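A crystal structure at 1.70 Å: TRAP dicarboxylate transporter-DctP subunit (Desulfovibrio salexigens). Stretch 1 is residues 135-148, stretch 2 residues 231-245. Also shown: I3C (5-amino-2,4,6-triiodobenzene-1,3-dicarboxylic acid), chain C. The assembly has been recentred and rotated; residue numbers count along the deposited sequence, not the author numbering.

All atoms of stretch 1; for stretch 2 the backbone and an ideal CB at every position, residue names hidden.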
# COMPACT_ATOMS: atom_id res chain seq x y z
N GLU A 135 0.30 9.17 -16.73
CA GLU A 135 1.48 8.90 -15.92
C GLU A 135 2.05 7.51 -16.18
O GLU A 135 3.25 7.24 -15.94
CB GLU A 135 1.20 9.08 -14.43
CG GLU A 135 0.14 8.16 -13.87
CD GLU A 135 -0.66 8.80 -12.73
OE1 GLU A 135 -0.91 10.02 -12.78
OE2 GLU A 135 -1.02 8.06 -11.79
N PHE A 136 1.22 6.61 -16.69
CA PHE A 136 1.67 5.25 -17.00
C PHE A 136 1.84 4.97 -18.48
O PHE A 136 2.02 3.82 -18.88
CB PHE A 136 0.73 4.20 -16.39
CG PHE A 136 0.81 4.11 -14.90
CD1 PHE A 136 1.94 3.61 -14.30
CD2 PHE A 136 -0.25 4.50 -14.10
CE1 PHE A 136 2.02 3.50 -12.91
CE2 PHE A 136 -0.16 4.41 -12.70
CZ PHE A 136 0.97 3.92 -12.13
N LYS A 137 1.81 6.00 -19.30
CA LYS A 137 1.75 5.81 -20.75
C LYS A 137 2.95 5.09 -21.35
O LYS A 137 2.83 4.50 -22.43
CB LYS A 137 1.58 7.16 -21.46
CG LYS A 137 2.86 8.00 -21.49
CD LYS A 137 2.69 9.27 -22.32
CE LYS A 137 3.81 9.42 -23.34
NZ LYS A 137 4.39 10.80 -23.31
N ARG A 138 4.08 5.10 -20.66
CA ARG A 138 5.30 4.47 -21.17
C ARG A 138 5.33 2.97 -20.92
O ARG A 138 6.21 2.28 -21.44
CB ARG A 138 6.51 5.09 -20.52
CG ARG A 138 6.61 6.57 -20.78
CD ARG A 138 7.76 6.89 -21.67
NE ARG A 138 7.94 8.34 -21.73
CZ ARG A 138 7.74 9.09 -22.81
NH1 ARG A 138 7.94 10.40 -22.73
NH2 ARG A 138 7.35 8.54 -23.95
N PHE A 139 4.39 2.48 -20.11
CA PHE A 139 4.42 1.09 -19.65
C PHE A 139 3.13 0.35 -19.94
O PHE A 139 2.08 0.97 -20.14
CB PHE A 139 4.62 1.05 -18.14
CG PHE A 139 5.82 1.79 -17.67
CD1 PHE A 139 7.09 1.29 -17.90
CD2 PHE A 139 5.68 2.98 -17.00
CE1 PHE A 139 8.21 1.98 -17.46
CE2 PHE A 139 6.80 3.69 -16.58
CZ PHE A 139 8.05 3.19 -16.80
N LYS A 140 3.20 -0.97 -19.94
CA LYS A 140 2.01 -1.77 -19.69
C LYS A 140 1.86 -1.93 -18.18
O LYS A 140 2.80 -2.35 -17.50
CB LYS A 140 2.12 -3.15 -20.33
CG LYS A 140 1.01 -4.11 -19.87
CD LYS A 140 -0.37 -3.67 -20.34
CE LYS A 140 -1.41 -4.71 -19.94
NZ LYS A 140 -2.73 -4.46 -20.55
N VAL A 141 0.71 -1.55 -17.64
CA VAL A 141 0.44 -1.75 -16.23
C VAL A 141 -0.14 -3.15 -16.05
O VAL A 141 -1.27 -3.41 -16.49
CB VAL A 141 -0.50 -0.67 -15.67
CG1 VAL A 141 -0.81 -0.96 -14.22
CG2 VAL A 141 0.14 0.72 -15.82
N LEU A 142 0.63 -4.05 -15.45
CA LEU A 142 0.24 -5.45 -15.34
C LEU A 142 -0.75 -5.68 -14.21
O LEU A 142 -1.62 -6.54 -14.32
CB LEU A 142 1.46 -6.36 -15.12
CG LEU A 142 2.37 -6.42 -16.34
CD1 LEU A 142 3.60 -7.21 -15.97
CD2 LEU A 142 1.64 -7.06 -17.48
N THR A 143 -0.54 -4.99 -13.09
CA THR A 143 -1.49 -5.02 -11.97
C THR A 143 -1.16 -3.86 -11.04
O THR A 143 -0.17 -3.15 -11.23
CB THR A 143 -1.50 -6.38 -11.18
OG1 THR A 143 -2.66 -6.42 -10.33
CG2 THR A 143 -0.26 -6.54 -10.34
N MET A 144 -2.04 -3.62 -10.07
CA MET A 144 -1.78 -2.65 -9.02
C MET A 144 -2.33 -3.23 -7.74
O MET A 144 -3.19 -4.11 -7.77
CB MET A 144 -2.45 -1.32 -9.29
CG MET A 144 -1.96 -0.69 -10.59
SD MET A 144 -2.78 0.86 -10.89
CE MET A 144 -1.74 1.94 -9.92
N PHE A 145 -1.81 -2.75 -6.62
CA PHE A 145 -2.32 -3.17 -5.32
C PHE A 145 -1.86 -2.19 -4.25
O PHE A 145 -1.09 -1.29 -4.51
CB PHE A 145 -1.87 -4.59 -4.98
CG PHE A 145 -0.41 -4.81 -5.12
CD1 PHE A 145 0.46 -4.41 -4.13
CD2 PHE A 145 0.10 -5.44 -6.24
CE1 PHE A 145 1.84 -4.61 -4.27
CE2 PHE A 145 1.48 -5.65 -6.38
CZ PHE A 145 2.34 -5.23 -5.41
N ALA A 146 -2.37 -2.38 -3.04
CA ALA A 146 -2.08 -1.47 -1.94
C ALA A 146 -1.73 -2.26 -0.69
O ALA A 146 -2.19 -3.39 -0.50
CB ALA A 146 -3.27 -0.58 -1.63
N SER A 147 -0.95 -1.63 0.18
CA SER A 147 -0.68 -2.18 1.49
C SER A 147 -1.96 -2.23 2.33
O SER A 147 -3.00 -1.72 1.92
CB SER A 147 0.34 -1.29 2.19
OG SER A 147 -0.27 -0.06 2.57
N ALA A 148 -1.87 -2.84 3.51
CA ALA A 148 -2.90 -2.70 4.53
C ALA A 148 -2.79 -1.30 5.09
O ALA A 148 -1.75 -0.64 4.94
CB ALA A 148 -2.71 -3.72 5.62
N UNK A 231 -4.23 5.40 6.13
CA UNK A 231 -3.96 5.51 4.71
C UNK A 231 -3.28 4.21 4.32
O UNK A 231 -2.76 3.51 5.18
CB UNK A 231 -3.10 6.73 4.37
N UNK A 232 -3.21 3.95 3.01
CA UNK A 232 -2.45 2.84 2.47
C UNK A 232 -1.35 3.36 1.53
O UNK A 232 -1.32 4.55 1.18
CB UNK A 232 -3.38 1.87 1.74
N UNK A 233 -0.44 2.48 1.15
CA UNK A 233 0.55 2.75 0.13
C UNK A 233 0.19 2.00 -1.15
O UNK A 233 0.09 0.77 -1.12
CB UNK A 233 1.95 2.36 0.62
N UNK A 234 0.00 2.72 -2.25
CA UNK A 234 -0.30 2.08 -3.53
C UNK A 234 0.96 1.69 -4.32
O UNK A 234 2.00 2.38 -4.29
CB UNK A 234 -1.16 3.02 -4.38
N UNK A 235 0.83 0.60 -5.06
CA UNK A 235 1.92 0.04 -5.87
C UNK A 235 1.41 -0.23 -7.28
O UNK A 235 0.23 -0.54 -7.46
CB UNK A 235 2.47 -1.24 -5.24
N UNK A 236 2.32 -0.15 -8.25
CA UNK A 236 2.04 -0.59 -9.60
C UNK A 236 3.09 -1.58 -10.06
O UNK A 236 4.27 -1.44 -9.75
CB UNK A 236 1.97 0.60 -10.55
N UNK A 237 2.64 -2.61 -10.77
CA UNK A 237 3.55 -3.51 -11.48
C UNK A 237 3.57 -3.08 -12.95
O UNK A 237 2.54 -3.09 -13.63
CB UNK A 237 3.12 -4.97 -11.33
N UNK A 238 4.74 -2.66 -13.40
CA UNK A 238 4.89 -2.09 -14.74
C UNK A 238 5.76 -2.99 -15.61
O UNK A 238 6.67 -3.65 -15.12
CB UNK A 238 5.49 -0.69 -14.66
N UNK A 239 5.45 -3.00 -16.91
CA UNK A 239 6.21 -3.78 -17.87
C UNK A 239 6.70 -2.88 -19.00
O UNK A 239 5.99 -1.99 -19.47
CB UNK A 239 5.36 -4.93 -18.42
N UNK A 240 7.93 -3.14 -19.43
CA UNK A 240 8.55 -2.42 -20.54
C UNK A 240 7.69 -2.59 -21.80
O UNK A 240 7.22 -3.70 -22.08
CB UNK A 240 9.98 -2.92 -20.78
N UNK A 241 7.46 -1.51 -22.52
CA UNK A 241 6.56 -1.56 -23.67
C UNK A 241 7.08 -2.45 -24.80
O UNK A 241 6.30 -3.16 -25.44
CB UNK A 241 6.33 -0.14 -24.20
N UNK A 242 8.38 -2.42 -25.08
CA UNK A 242 8.90 -3.34 -26.08
C UNK A 242 8.70 -4.81 -25.68
O UNK A 242 8.33 -5.65 -26.50
CB UNK A 242 10.39 -3.06 -26.31
N UNK A 243 8.92 -5.11 -24.40
CA UNK A 243 8.64 -6.44 -23.90
C UNK A 243 7.18 -6.83 -24.06
O UNK A 243 6.87 -7.94 -24.50
CB UNK A 243 9.04 -6.54 -22.43
N UNK A 244 6.26 -5.94 -23.69
CA UNK A 244 4.83 -6.18 -23.87
C UNK A 244 4.48 -6.41 -25.34
O UNK A 244 3.76 -7.36 -25.71
CB UNK A 244 4.02 -5.00 -23.32
N UNK A 245 5.01 -5.54 -26.19
CA UNK A 245 4.70 -5.60 -27.62
C UNK A 245 5.05 -6.96 -28.22
O UNK A 245 4.37 -7.44 -29.14
CB UNK A 245 5.45 -4.50 -28.37
I3 I3C C . 10.83 8.59 -28.49
I2 I3C C . 11.49 8.59 -22.46
I1 I3C C . 15.37 5.65 -25.93
O8 I3C C . 14.20 7.62 -28.81
O9 I3C C . 13.15 5.69 -28.62
C10 I3C C . 13.97 6.83 -23.32
N13 I3C C . 10.21 9.26 -25.35
C1 I3C C . 12.96 7.25 -26.84
C6 I3C C . 11.84 8.04 -26.73
C5 I3C C . 11.38 8.45 -25.49
C4 I3C C . 12.09 8.05 -24.38
C3 I3C C . 13.21 7.26 -24.51
C2 I3C C . 13.66 6.86 -25.73
C7 I3C C . 13.46 6.82 -28.17
O11 I3C C . 13.72 5.75 -22.73
O12 I3C C . 14.89 7.59 -22.91

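At position 231 the CB points away from stretch 1, which sets no requirement. It is Ala231.

Position 232 points its CB toward stretch 1, 4.2 Å from Ala146 CB. A small or branched apolar side chain would suit. Val232 places CG2 3.8 Å from Ala146 CB.

Position 233 points sideways, its ideal CB 3.8 Å from Ser147 OG. Many residues would fit. Its backbone has two hydrogen bonds to Ser147: N donates to Ser147 OG (2.9 Å), and O accepts from Ser147 N (2.9 Å). The residue is Tyr233, whose ring edge lies near Ser147 OG.

Position 234 pairs with Ala146 without hydrogen bonds, so no amide hydrogen is needed here for the pairing. It is Pro234, whose CB lies on the same face of the sheet as Ala146; its N has no hydrogen to donate.

Position 235 pairs with Phe145: N donates to Phe145 O (2.7 Å) and O accepts from Phe145 N (3.1 Å). The ideal CB sits 3.6 Å from Phe145 CE1, so an apolar or aromatic side chain would suit. Phe235 lays its CB over the Phe145 ring face.

Position 236 faces Phe136 CE1 at 3.7 Å and Met144 CE at 4.0 Å from its ideal CB. A small residue fits most simply. It is Ala236, whose methyl meets both side chains.

Position 237 lies on the face of Thr143 and Phe145. N donates to Thr143 O (2.9 Å). O accepts from Leu142 N (2.8 Å), beside the bulge in stretch 1. A branched aliphatic suits. Ile237 puts CG1 3.5 Å from Thr143 CG2.

Position 238 has its ideal CB 3.9 Å from Phe139 CG. Valine, leucine, isoleucine or methionine would suit. Ile238 sets CD1 over the Phe139 ring face, 3.7 Å from its centroid.

Position 239 exchanges two backbone hydrogen bonds with Lys140. The ideal CB lies 3.8 Å from Leu142 CD1, favouring an apolar residue. Met239 keeps that contact through CB, while its end leads away.

Position 240 points away and precedes a helix, so Asn, Asp, Ser or Thr could cap it. Asn240 OD1 accepts from the N of position 243 (2.9 Å), a capping bond.

Position 241 points sideways, near Arg138 O. A long flexible side chain could bend back. Met241 does, bringing CE 3.6 Å from Lys137 O. A water bridges Met241 N and Arg138 O.

Positions 242, 243 and 245 are out of reach: Asn242, Ser243, Asn245.

Position 244 points toward Lys140, whose aliphatic carbons offer an apolar surface. An aromatic suits well. Trp244 takes Lys140 CG over its six-membered ring.

Stretch 2 231-245: AVYPFAIIMNMNSWN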
# COMPACT_ATOMS: atom_id res chain seq x y z
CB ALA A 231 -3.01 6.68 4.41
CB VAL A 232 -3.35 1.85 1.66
CG1 VAL A 232 -4.49 1.27 2.51
CG2 VAL A 232 -3.93 2.54 0.43
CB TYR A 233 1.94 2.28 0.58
CG TYR A 233 2.43 3.02 1.79
CD1 TYR A 233 3.04 4.26 1.66
CD2 TYR A 233 2.28 2.48 3.04
CE1 TYR A 233 3.46 4.95 2.78
CE2 TYR A 233 2.70 3.16 4.16
CZ TYR A 233 3.30 4.39 4.02
OH TYR A 233 3.73 5.08 5.14
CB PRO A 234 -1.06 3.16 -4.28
CG PRO A 234 -0.45 4.45 -3.79
CD PRO A 234 -0.08 4.19 -2.35
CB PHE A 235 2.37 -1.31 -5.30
CG PHE A 235 3.03 -1.24 -3.95
CD1 PHE A 235 2.27 -1.10 -2.79
CD2 PHE A 235 4.39 -1.33 -3.84
CE1 PHE A 235 2.87 -1.04 -1.57
CE2 PHE A 235 5.01 -1.28 -2.60
CZ PHE A 235 4.24 -1.13 -1.46
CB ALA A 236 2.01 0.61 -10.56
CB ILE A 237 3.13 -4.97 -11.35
CG1 ILE A 237 3.00 -5.37 -9.86
CG2 ILE A 237 4.11 -5.86 -12.11
CD1 ILE A 237 4.26 -5.10 -9.01
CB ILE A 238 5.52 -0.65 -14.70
CG1 ILE A 238 6.83 -0.61 -13.92
CG2 ILE A 238 4.51 0.35 -14.12
CD1 ILE A 238 7.65 0.69 -14.12
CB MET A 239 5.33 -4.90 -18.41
CG MET A 239 6.02 -5.76 -19.45
SD MET A 239 5.07 -7.23 -19.88
CE MET A 239 6.33 -8.24 -20.61
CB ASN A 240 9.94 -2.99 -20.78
CG ASN A 240 10.58 -2.45 -22.02
OD1 ASN A 240 10.41 -3.01 -23.10
ND2 ASN A 240 11.34 -1.36 -21.88
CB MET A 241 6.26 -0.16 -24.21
CG MET A 241 5.16 -0.17 -25.21
SD MET A 241 3.59 -0.46 -24.43
CE MET A 241 3.41 1.11 -23.57
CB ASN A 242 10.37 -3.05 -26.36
CG ASN A 242 10.57 -1.69 -26.97
OD1 ASN A 242 11.06 -0.77 -26.31
ND2 ASN A 242 10.21 -1.55 -28.21
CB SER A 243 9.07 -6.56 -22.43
OG SER A 243 10.45 -6.18 -22.28
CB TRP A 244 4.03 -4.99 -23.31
CG TRP A 244 2.57 -5.09 -23.60
CD1 TRP A 244 1.86 -4.34 -24.50
CD2 TRP A 244 1.64 -6.01 -23.01
NE1 TRP A 244 0.53 -4.73 -24.49
CE2 TRP A 244 0.38 -5.76 -23.60
CE3 TRP A 244 1.75 -7.02 -22.06
CZ2 TRP A 244 -0.76 -6.47 -23.23
CZ3 TRP A 244 0.61 -7.72 -21.70
CH2 TRP A 244 -0.62 -7.45 -22.30
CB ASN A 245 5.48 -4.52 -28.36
CG ASN A 245 4.97 -3.12 -28.09
OD1 ASN A 245 3.91 -2.90 -27.47
ND2 ASN A 245 5.71 -2.15 -28.60
O HOH W 1 8.64 0.88 -21.35
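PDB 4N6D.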